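Local coordinates for protein uncharacterized N-acetyltransferase D2E76_00625 (Mycobacteroides abscessus, PDB 6YCA) that is a GNAT-family acyltransferase of the Eis type that binds acetyl-coenzyme A, probably acetylates amines, and is unable to modify aminoglycosides, at residues 74-78 with 103-108; 170-175 with 263-268; 330-336 with 360-366. All blocks are in the same frame, centred on the assembly; numbering follows the deposited sequence.

Contact 1. Residues 74-78 with 103-108; sequences ELIGG and GVLPTH. With ACO (acetyl coenzyme *a), chain G.
The start of strand 75-87 pairs antiparallel with the end of strand 93-104, the two strands of one hairpin in the GNAT domain. Gly77 and Val104 form a non-hydrogen-bonded pair, with CA atoms 4.1 Å apart. Gly78 and Gly103 form the next, hydrogen-bonded pair, with Gly78 CA and Gly103 CA 5.8 Å apart. Here Gly78 N donates to Gly103 O at 3.0 Å and Gly103 N to Gly78 O at 3.1 Å. Beyond them Leu105 N donates to Ile76 O at 3.1 Å, almost straight. A side chain on Gly77 would clash with Val104 CG2. Ile76 and Gly77 both face Ala69 in a classic beta bulge. Ile76, with chi1 p, turns toward 103-108. Its CG2 lies 3.7 Å from Leu105 CD2 and over one face of the His108 ring, 4.0 Å from the centroid, a CH-pi contact. After the strand the chain turns, and His108 N donates to Leu105 O at 2.9 Å. Ile113 of helix 113-127 touches Ile76, Val104 and His108. Val104 N donates to O9P of acetyl-CoA at 3.1 Å, as is usual in GNAT enzymes. A main-chain N that the hairpin ladder does not use is thus satisfied by the pantetheine carbonyl.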
loop_
_atom_site.group_PDB
_atom_site.type_symbol
_atom_site.label_atom_id
_atom_site.label_comp_id
_atom_site.label_asym_id
_atom_site.label_seq_id
_atom_site.Cartn_x
_atom_site.Cartn_y
_atom_site.Cartn_z
ATOM N N GLU A 74 17.243 42.705 16.756
ATOM C CA GLU A 74 17.466 41.517 15.942
ATOM C C GLU A 74 16.143 41.078 15.337
ATOM O O GLU A 74 15.171 40.861 16.066
ATOM C CB GLU A 74 18.040 40.377 16.793
ATOM C CG GLU A 74 18.177 39.051 16.057
ATOM C CD GLU A 74 18.392 37.880 16.999
ATOM O OE1 GLU A 74 18.286 38.080 18.229
ATOM O OE2 GLU A 74 18.662 36.759 16.513
ATOM N N LEU A 75 16.110 40.938 14.014
ATOM C CA LEU A 75 14.876 40.564 13.336
ATOM C C LEU A 75 14.598 39.084 13.569
ATOM O O LEU A 75 15.392 38.224 13.173
ATOM C CB LEU A 75 15.005 40.849 11.843
ATOM C CG LEU A 75 13.785 40.511 10.990
ATOM C CD1 LEU A 75 12.601 41.329 11.453
ATOM C CD2 LEU A 75 14.073 40.782 9.531
ATOM N N ILE A 76 13.462 38.786 14.206
ATOM C CA ILE A 76 13.128 37.428 14.606
ATOM C C ILE A 76 11.754 36.971 14.137
ATOM O O ILE A 76 11.337 35.859 14.466
ATOM C CB ILE A 76 13.301 37.200 16.124
ATOM C CG1 ILE A 76 12.644 38.327 16.921
ATOM C CG2 ILE A 76 14.778 37.103 16.474
ATOM C CD1 ILE A 76 11.163 38.163 17.133
ATOM N N GLY A 77 11.034 37.796 13.382
ATOM C CA GLY A 77 9.729 37.428 12.860
ATOM C C GLY A 77 9.235 38.522 11.941
ATOM O O GLY A 77 9.819 39.607 11.869
ATOM N N GLY A 78 8.151 38.227 11.231
ATOM C CA GLY A 78 7.635 39.221 10.306
ATOM C C GLY A 78 6.320 38.811 9.685
ATOM O O GLY A 78 5.846 37.684 9.851
ATOM N N GLY A 103 5.693 34.604 9.944
ATOM C CA GLY A 103 6.485 33.587 10.612
ATOM C C GLY A 103 7.361 34.131 11.722
ATOM O O GLY A 103 7.828 35.272 11.652
ATOM N N VAL A 104 7.569 33.333 12.770
ATOM C CA VAL A 104 8.443 33.685 13.883
ATOM C C VAL A 104 9.380 32.512 14.148
ATOM O O VAL A 104 8.956 31.351 14.098
ATOM C CB VAL A 104 7.618 34.031 15.142
ATOM C CG1 VAL A 104 8.522 34.346 16.322
ATOM C CG2 VAL A 104 6.688 35.203 14.858
ATOM N N LEU A 105 10.652 32.808 14.427
ATOM C CA LEU A 105 11.594 31.739 14.730
ATOM C C LEU A 105 11.146 30.970 15.971
ATOM O O LEU A 105 10.565 31.547 16.895
ATOM C CB LEU A 105 13.014 32.264 14.956
ATOM C CG LEU A 105 13.905 32.818 13.838
ATOM C CD1 LEU A 105 13.247 32.724 12.468
ATOM C CD2 LEU A 105 14.379 34.221 14.144
ATOM N N PRO A 106 11.408 29.661 16.018
ATOM C CA PRO A 106 10.973 28.866 17.179
ATOM C C PRO A 106 11.588 29.314 18.492
ATOM O O PRO A 106 11.059 28.969 19.557
ATOM C CB PRO A 106 11.409 27.441 16.815
ATOM C CG PRO A 106 12.506 27.629 15.814
ATOM C CD PRO A 106 12.136 28.848 15.031
ATOM N N THR A 107 12.681 30.074 18.455
ATOM C CA THR A 107 13.293 30.592 19.671
ATOM C C THR A 107 12.561 31.802 20.235
ATOM O O THR A 107 12.977 32.321 21.278
ATOM C CB THR A 107 14.769 30.936 19.423
ATOM O OG1 THR A 107 14.890 31.780 18.270
ATOM C CG2 THR A 107 15.586 29.677 19.204
ATOM N N HIS A 108 11.487 32.267 19.582
ATOM C CA HIS A 108 10.778 33.451 20.057
ATOM C C HIS A 108 9.270 33.306 19.916
ATOM O O HIS A 108 8.554 34.307 19.802
ATOM C CB HIS A 108 11.277 34.715 19.356
ATOM C CG HIS A 108 12.712 35.024 19.641
ATOM N ND1 HIS A 108 13.748 34.453 18.933
ATOM C CD2 HIS A 108 13.286 35.812 20.580
ATOM C CE1 HIS A 108 14.899 34.890 19.414
ATOM N NE2 HIS A 108 14.646 35.717 20.413
HETATM N N1A ACO G . -0.774 26.366 16.835
HETATM C C2A ACO G . -1.635 26.605 17.833
HETATM N N3A ACO G . -1.817 27.755 18.493
HETATM C C4A ACO G . -1.062 28.825 18.139
HETATM C C5A ACO G . -0.127 28.697 17.108
HETATM C C6A ACO G . 0.015 27.384 16.426
HETATM N N6A ACO G . 0.911 27.225 15.421
HETATM N N7A ACO G . 0.488 29.881 16.947
HETATM C C8A ACO G . -0.053 30.728 17.851
HETATM N N9A ACO G . -0.977 30.084 18.585
HETATM C C1B ACO G . -1.796 30.704 19.662
HETATM C C2B ACO G . -0.949 30.937 20.913
HETATM O O2B ACO G . -1.068 29.836 21.815
HETATM C C3B ACO G . -1.692 32.141 21.492
HETATM O O3B ACO G . -2.839 31.664 22.181
HETATM P P3B ACO G . -3.237 32.279 23.614
HETATM O O7A ACO G . -2.084 32.083 24.569
HETATM O O8A ACO G . -3.554 33.748 23.447
HETATM O O9A ACO G . -4.456 31.541 24.115
HETATM C C4B ACO G . -2.168 32.906 20.261
HETATM O O4B ACO G . -2.249 31.971 19.193
HETATM C C5B ACO G . -1.241 34.055 19.880
HETATM O O5B ACO G . 0.076 33.525 19.806
HETATM P P1A ACO G . 1.362 34.421 19.487
HETATM O O1A ACO G . 2.275 34.402 20.689
HETATM O O2A ACO G . 0.900 35.818 19.164
HETATM O O3A ACO G . 2.115 33.807 18.211
HETATM P P2A ACO G . 3.637 33.364 17.944
HETATM O O4A ACO G . 4.561 34.499 18.328
HETATM O O5A ACO G . 3.954 32.125 18.751
HETATM O O6A ACO G . 3.763 33.020 16.376
HETATM C CBP ACO G . 3.263 31.607 14.474
HETATM C CCP ACO G . 2.771 32.177 15.790
HETATM C CDP ACO G . 3.742 32.732 13.569
HETATM C CEP ACO G . 2.122 30.854 13.809
HETATM C CAP ACO G . 4.417 30.671 14.826
HETATM O OAP ACO G . 3.890 29.624 15.654
HETATM C C9P ACO G . 5.099 30.073 13.623
HETATM O O9P ACO G . 6.061 30.637 13.122
HETATM N N8P ACO G . 4.610 28.918 13.175
HETATM C C7P ACO G . 5.166 28.183 12.051
HETATM C C6P ACO G . 5.161 28.971 10.746
HETATM C C5P ACO G . 3.756 29.280 10.291
HETATM O O5P ACO G . 2.855 28.469 10.448
HETATM N N4P ACO G . 3.576 30.476 9.743
HETATM C C3P ACO G . 2.286 30.874 9.228
HETATM C C2P ACO G . 2.278 30.845 7.706
HETATM S S1P ACO G . 0.696 31.349 7.127
HETATM C C ACO G . 1.168 32.545 6.060
HETATM O O ACO G . 2.295 32.510 5.596
HETATM C CH3 ACO G . 0.205 33.636 5.692
#

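Contact 2. Residues 170-175 with 263-268; sequences IDTGAI and RALVGH
The loop between strands 149-160 and 176-177 packs, at residues 170-175, on residues 263-268 of helix 259-270 in the second GNAT range. The nearest CA pairs are Ile170 with Gly267, 6.2 Å, and Thr172 with Ala264, 5.1 Å. Within the loop, polar bonds set the shape. Asp171 OD1 accepts from Gly173 N at 3.2 Å, an Asx turn, and weakly from Thr172 N at 2.6 Å. A type I turn follows from Thr172 to Ile175, with Ile175 N donating to Thr172 O at 3.2 Å. No hydrogen bond joins loop and helix, but Ala264 CA makes a CA-H...O contact with Asp171 O at 3.6 Å. The remaining contacts are van der Waals. Ile170 (chi1 m) sets CG2 3.2 Å from Arg263 O and 4.1 Å from Gly267 CA; a CB on Gly267 would clash with it, so the glycine permits this close approach. Thr172 CG2 lies 3.4 Å from Ala264 O. Ile175 (m, m) places CD1 3.8 Å from Leu265 CD2 and CG2 3.7 Å from His268 ND1. His268 NE2 is hydrogen-bonded to Tyr233. Val224 of strand 222-226 touches Ile175 and His268, while Leu254 of strand 248-256 packs against Leu265 and Val266 of the helix.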
loop_
_atom_site.group_PDB
_atom_site.type_symbol
_atom_site.label_atom_id
_atom_site.label_comp_id
_atom_site.label_asym_id
_atom_site.label_seq_id
_atom_site.Cartn_x
_atom_site.Cartn_y
_atom_site.Cartn_z
ATOM N N ILE A 170 -19.471 18.825 -27.344
ATOM C CA ILE A 170 -18.620 19.934 -26.929
ATOM C C ILE A 170 -17.779 20.356 -28.121
ATOM O O ILE A 170 -17.061 19.533 -28.703
ATOM C CB ILE A 170 -17.707 19.533 -25.759
ATOM C CG1 ILE A 170 -18.518 19.195 -24.507
ATOM C CG2 ILE A 170 -16.687 20.628 -25.479
ATOM C CD1 ILE A 170 -17.653 18.775 -23.330
ATOM N N ASP A 171 -17.862 21.632 -28.482
ATOM C CA ASP A 171 -17.057 22.137 -29.578
ATOM C C ASP A 171 -15.635 22.408 -29.088
ATOM O O ASP A 171 -15.389 22.605 -27.896
ATOM C CB ASP A 171 -17.668 23.430 -30.119
ATOM C CG ASP A 171 -17.018 23.896 -31.409
ATOM O OD1 ASP A 171 -16.317 23.089 -32.057
ATOM O OD2 ASP A 171 -17.210 25.077 -31.770
ATOM N N THR A 172 -14.712 22.516 -30.046
ATOM C CA THR A 172 -13.295 22.688 -29.711
ATOM C C THR A 172 -12.495 23.159 -30.916
ATOM O O THR A 172 -11.265 23.053 -30.894
ATOM C CB THR A 172 -12.656 21.367 -29.255
ATOM O OG1 THR A 172 -13.250 20.273 -29.963
ATOM C CG2 THR A 172 -12.760 21.152 -27.742
ATOM N N GLY A 173 -13.150 23.666 -31.964
ATOM C CA GLY A 173 -12.424 24.171 -33.111
ATOM C C GLY A 173 -11.625 25.408 -32.776
ATOM O O GLY A 173 -10.562 25.638 -33.360
ATOM N N ALA A 174 -12.112 26.213 -31.828
ATOM C CA ALA A 174 -11.406 27.415 -31.402
ATOM C C ALA A 174 -10.236 27.118 -30.472
ATOM O O ALA A 174 -9.554 28.056 -30.044
ATOM C CB ALA A 174 -12.370 28.393 -30.729
ATOM N N ILE A 175 -9.998 25.849 -30.146
ATOM C CA ILE A 175 -8.864 25.479 -29.311
ATOM C C ILE A 175 -7.586 25.590 -30.130
ATOM O O ILE A 175 -7.532 25.162 -31.291
ATOM C CB ILE A 175 -9.069 24.056 -28.761
ATOM C CG1 ILE A 175 -10.137 24.058 -27.670
ATOM C CG2 ILE A 175 -7.775 23.472 -28.239
ATOM C CD1 ILE A 175 -9.775 24.897 -26.471
ATOM N N ARG A 263 -16.251 24.750 -21.318
ATOM C CA ARG A 263 -16.529 23.461 -21.945
ATOM C C ARG A 263 -15.486 23.114 -22.999
ATOM O O ARG A 263 -15.052 21.960 -23.088
ATOM C CB ARG A 263 -17.945 23.437 -22.522
ATOM C CG ARG A 263 -19.044 23.482 -21.468
ATOM C CD ARG A 263 -20.409 23.340 -22.105
ATOM N NE ARG A 263 -20.698 24.475 -22.973
ATOM C CZ ARG A 263 -21.412 25.538 -22.608
ATOM N NH1 ARG A 263 -21.924 25.608 -21.385
ATOM N NH2 ARG A 263 -21.622 26.529 -23.467
ATOM N N ALA A 264 -15.059 24.100 -23.795
ATOM C CA ALA A 264 -14.059 23.826 -24.821
ATOM C C ALA A 264 -12.737 23.397 -24.197
ATOM O O ALA A 264 -12.117 22.427 -24.648
ATOM C CB ALA A 264 -13.866 25.052 -25.707
ATOM N N LEU A 265 -12.306 24.088 -23.136
ATOM C CA LEU A 265 -11.046 23.736 -22.486
ATOM C C LEU A 265 -11.126 22.381 -21.800
ATOM O O LEU A 265 -10.203 21.569 -21.916
ATOM C CB LEU A 265 -10.633 24.826 -21.501
ATOM C CG LEU A 265 -10.169 26.116 -22.166
ATOM C CD1 LEU A 265 -9.953 27.196 -21.130
ATOM C CD2 LEU A 265 -8.900 25.849 -22.947
ATOM N N VAL A 266 -12.210 22.124 -21.065
ATOM C CA VAL A 266 -12.388 20.812 -20.444
ATOM C C VAL A 266 -12.522 19.728 -21.507
ATOM O O VAL A 266 -11.945 18.639 -21.382
ATOM C CB VAL A 266 -13.600 20.834 -19.494
ATOM C CG1 VAL A 266 -13.958 19.424 -19.057
ATOM C CG2 VAL A 266 -13.302 21.706 -18.290
ATOM N N GLY A 267 -13.276 20.015 -22.573
ATOM C CA GLY A 267 -13.410 19.060 -23.657
ATOM C C GLY A 267 -12.094 18.724 -24.327
ATOM O O GLY A 267 -11.883 17.583 -24.745
ATOM N N HIS A 268 -11.185 19.698 -24.420
ATOM C CA HIS A 268 -9.862 19.416 -24.963
ATOM C C HIS A 268 -9.160 18.342 -24.146
ATOM O O HIS A 268 -8.544 17.427 -24.706
ATOM C CB HIS A 268 -9.011 20.687 -24.971
ATOM C CG HIS A 268 -7.554 20.424 -25.191
ATOM N ND1 HIS A 268 -7.004 20.276 -26.447
ATOM C CD2 HIS A 268 -6.538 20.246 -24.313
ATOM C CE1 HIS A 268 -5.710 20.037 -26.333
ATOM N NE2 HIS A 268 -5.403 20.009 -25.048
#

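Contact 3. Residues 330-336 with 360-366; sequences VVIEVQD and PDISVDV
Two parallel strands, 330-335 and 362-365, lie side by side in the mixed sheet of the sterol carrier protein-like domain. Their axes approach to 4.7 Å at -31°. The register pairs Ile332 with Ile362, Glu333 with Ser363, Val334 with Val364 and Gln335 with Asp365. The backbone ladder runs Ile362 N to Val331 O (3.2 Å), Glu333 N to Ile362 O (2.7 Å), Val364 N to Glu333 O (3.0 Å), Gln335 N to Val364 O (3.1 Å) and Val366 N to Gln335 O (2.9 Å). Asp361 N also reaches Val331 O at 2.7 Å. On the face of Ile332, Val334, Ile362 and Val364, the CG2 of Ile332 (chi1 m) fits between Ile362 CG2, 4.2 Å away, and Val364 CG1, 3.6 Å away. Trp379 of helix 379-384 touches all three residues. Val334 CG1 rests on Val366 CB at 4.1 Å. The other face is polar. Glu333 (t, t) extends until OE1 lies 3.2 Å from Pro360 CG. Asp365 is the N-cap of helix 366-373 and makes a salt bridge with Arg144. At the opening end, Val330 CG1 lies 3.7 Å from Asp361 CB, and Val331 N donates to Asp361 OD2 at 3.3 Å.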
loop_
_atom_site.group_PDB
_atom_site.type_symbol
_atom_site.label_atom_id
_atom_site.label_comp_id
_atom_site.label_asym_id
_atom_site.label_seq_id
_atom_site.Cartn_x
_atom_site.Cartn_y
_atom_site.Cartn_z
ATOM N N VAL A 330 -31.986 43.564 6.646
ATOM C CA VAL A 330 -31.683 42.830 7.865
ATOM C C VAL A 330 -30.598 43.594 8.613
ATOM O O VAL A 330 -29.661 44.116 7.998
ATOM C CB VAL A 330 -31.206 41.403 7.525
ATOM C CG1 VAL A 330 -30.723 40.683 8.769
ATOM C CG2 VAL A 330 -32.320 40.625 6.851
ATOM N N VAL A 331 -30.725 43.669 9.935
ATOM C CA VAL A 331 -29.759 44.365 10.776
ATOM C C VAL A 331 -28.845 43.331 11.416
ATOM O O VAL A 331 -29.312 42.427 12.120
ATOM C CB VAL A 331 -30.449 45.232 11.838
ATOM C CG1 VAL A 331 -29.403 45.941 12.689
ATOM C CG2 VAL A 331 -31.380 46.234 11.173
ATOM N N ILE A 332 -27.545 43.454 11.160
ATOM C CA ILE A 332 -26.538 42.520 11.653
ATOM C C ILE A 332 -25.669 43.236 12.677
ATOM O O ILE A 332 -25.060 44.268 12.369
ATOM C CB ILE A 332 -25.681 41.963 10.506
ATOM C CG1 ILE A 332 -26.570 41.320 9.442
ATOM C CG2 ILE A 332 -24.672 40.971 11.037
ATOM C CD1 ILE A 332 -25.810 40.816 8.238
ATOM N N GLU A 333 -25.605 42.695 13.890
ATOM C CA GLU A 333 -24.695 43.208 14.907
ATOM C C GLU A 333 -23.394 42.414 14.832
ATOM O O GLU A 333 -23.388 41.195 15.040
ATOM C CB GLU A 333 -25.315 43.113 16.302
ATOM C CG GLU A 333 -24.453 43.732 17.404
ATOM C CD GLU A 333 -25.099 43.666 18.779
ATOM O OE1 GLU A 333 -26.299 43.340 18.866
ATOM O OE2 GLU A 333 -24.404 43.935 19.780
ATOM N N VAL A 334 -22.297 43.108 14.538
ATOM C CA VAL A 334 -20.997 42.487 14.317
ATOM C C VAL A 334 -20.109 42.770 15.521
ATOM O O VAL A 334 -20.059 43.906 16.010
ATOM C CB VAL A 334 -20.352 43.012 13.024
ATOM C CG1 VAL A 334 -19.029 42.303 12.761
ATOM C CG2 VAL A 334 -21.313 42.846 11.856
ATOM N N GLN A 335 -19.419 41.736 15.999
ATOM C CA GLN A 335 -18.445 41.862 17.073
ATOM C C GLN A 335 -17.041 41.755 16.498
ATOM O O GLN A 335 -16.733 40.801 15.777
ATOM C CB GLN A 335 -18.657 40.802 18.151
ATOM C CG GLN A 335 -17.621 40.863 19.258
ATOM C CD GLN A 335 -18.040 40.090 20.490
ATOM O OE1 GLN A 335 -18.856 40.565 21.285
ATOM N NE2 GLN A 335 -17.487 38.891 20.657
ATOM N N ASP A 336 -16.189 42.721 16.833
ATOM C CA ASP A 336 -14.823 42.769 16.325
ATOM C C ASP A 336 -13.923 43.290 17.431
ATOM O O ASP A 336 -14.058 44.441 17.851
ATOM C CB ASP A 336 -14.741 43.673 15.092
ATOM C CG ASP A 336 -13.488 43.439 14.278
ATOM O OD1 ASP A 336 -12.462 43.026 14.861
ATOM O OD2 ASP A 336 -13.536 43.650 13.048
ATOM N N PRO A 360 -30.956 44.443 16.485
ATOM C CA PRO A 360 -30.441 43.616 15.391
ATOM C C PRO A 360 -31.280 42.367 15.174
ATOM O O PRO A 360 -31.958 41.865 16.072
ATOM C CB PRO A 360 -29.033 43.249 15.862
ATOM C CG PRO A 360 -29.135 43.276 17.348
ATOM C CD PRO A 360 -30.091 44.384 17.677
ATOM N N ASP A 361 -31.218 41.867 13.944
ATOM C CA ASP A 361 -31.804 40.578 13.607
ATOM C C ASP A 361 -30.823 39.432 13.782
ATOM O O ASP A 361 -31.249 38.286 13.962
ATOM C CB ASP A 361 -32.300 40.582 12.157
ATOM C CG ASP A 361 -33.481 41.505 11.945
ATOM O OD1 ASP A 361 -34.402 41.495 12.791
ATOM O OD2 ASP A 361 -33.483 42.246 10.938
ATOM N N ILE A 362 -29.523 39.712 13.715
ATOM C CA ILE A 362 -28.498 38.672 13.744
ATOM C C ILE A 362 -27.265 39.214 14.456
ATOM O O ILE A 362 -26.892 40.377 14.276
ATOM C CB ILE A 362 -28.171 38.218 12.304
ATOM C CG1 ILE A 362 -29.241 37.260 11.795
ATOM C CG2 ILE A 362 -26.803 37.563 12.224
ATOM C CD1 ILE A 362 -29.041 36.873 10.383
ATOM N N SER A 363 -26.634 38.370 15.271
ATOM C CA SER A 363 -25.379 38.697 15.936
ATOM C C SER A 363 -24.336 37.674 15.512
ATOM O O SER A 363 -24.608 36.471 15.515
ATOM C CB SER A 363 -25.529 38.688 17.461
ATOM O OG SER A 363 -26.310 39.783 17.917
ATOM N N VAL A 364 -23.160 38.155 15.110
ATOM C CA VAL A 364 -22.102 37.282 14.617
ATOM C C VAL A 364 -20.778 38.002 14.835
ATOM O O VAL A 364 -20.716 39.235 14.803
ATOM C CB VAL A 364 -22.357 36.935 13.126
ATOM C CG1 VAL A 364 -22.968 38.123 12.406
ATOM C CG2 VAL A 364 -21.115 36.453 12.427
ATOM N N ASP A 365 -19.714 37.233 15.064
ATOM C CA ASP A 365 -18.376 37.807 15.125
ATOM C C ASP A 365 -17.805 38.001 13.723
ATOM O O ASP A 365 -18.214 37.347 12.760
ATOM C CB ASP A 365 -17.444 36.943 15.981
ATOM C CG ASP A 365 -17.195 35.571 15.379
ATOM O OD1 ASP A 365 -18.075 35.069 14.650
ATOM O OD2 ASP A 365 -16.129 34.984 15.657
ATOM N N VAL A 366 -16.820 38.899 13.625
ATOM C CA VAL A 366 -16.304 39.313 12.321
ATOM C C VAL A 366 -15.702 38.142 11.551
ATOM O O VAL A 366 -15.715 38.133 10.313
ATOM C CB VAL A 366 -15.329 40.501 12.469
ATOM C CG1 VAL A 366 -14.052 40.071 13.173
ATOM C CG2 VAL A 366 -15.023 41.122 11.108
#

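How the contacts relate
The three contacts follow one another along the chain and sit in different parts of the fold. Contact 1 lies in the twelve-stranded sheet, near one end. Contact 2 is a loop and a helix that pack beside its other end, the loop leading into the outermost strand 176-177. Their centres are about 50 Å apart. Contact 3 lies in the separate five-stranded sheet. Its centre is about 36 Å from that of contact 1 and about 46 Å from that of contact 2. None touches another. Only contact 1 meets the cofactor directly; in contact 2 the His268 side chain is about 12 Å from a bound acetyl-CoA. Between chains, Leu105 packs on Leu177 of the second subunit, in the strand that follows the loop of contact 2.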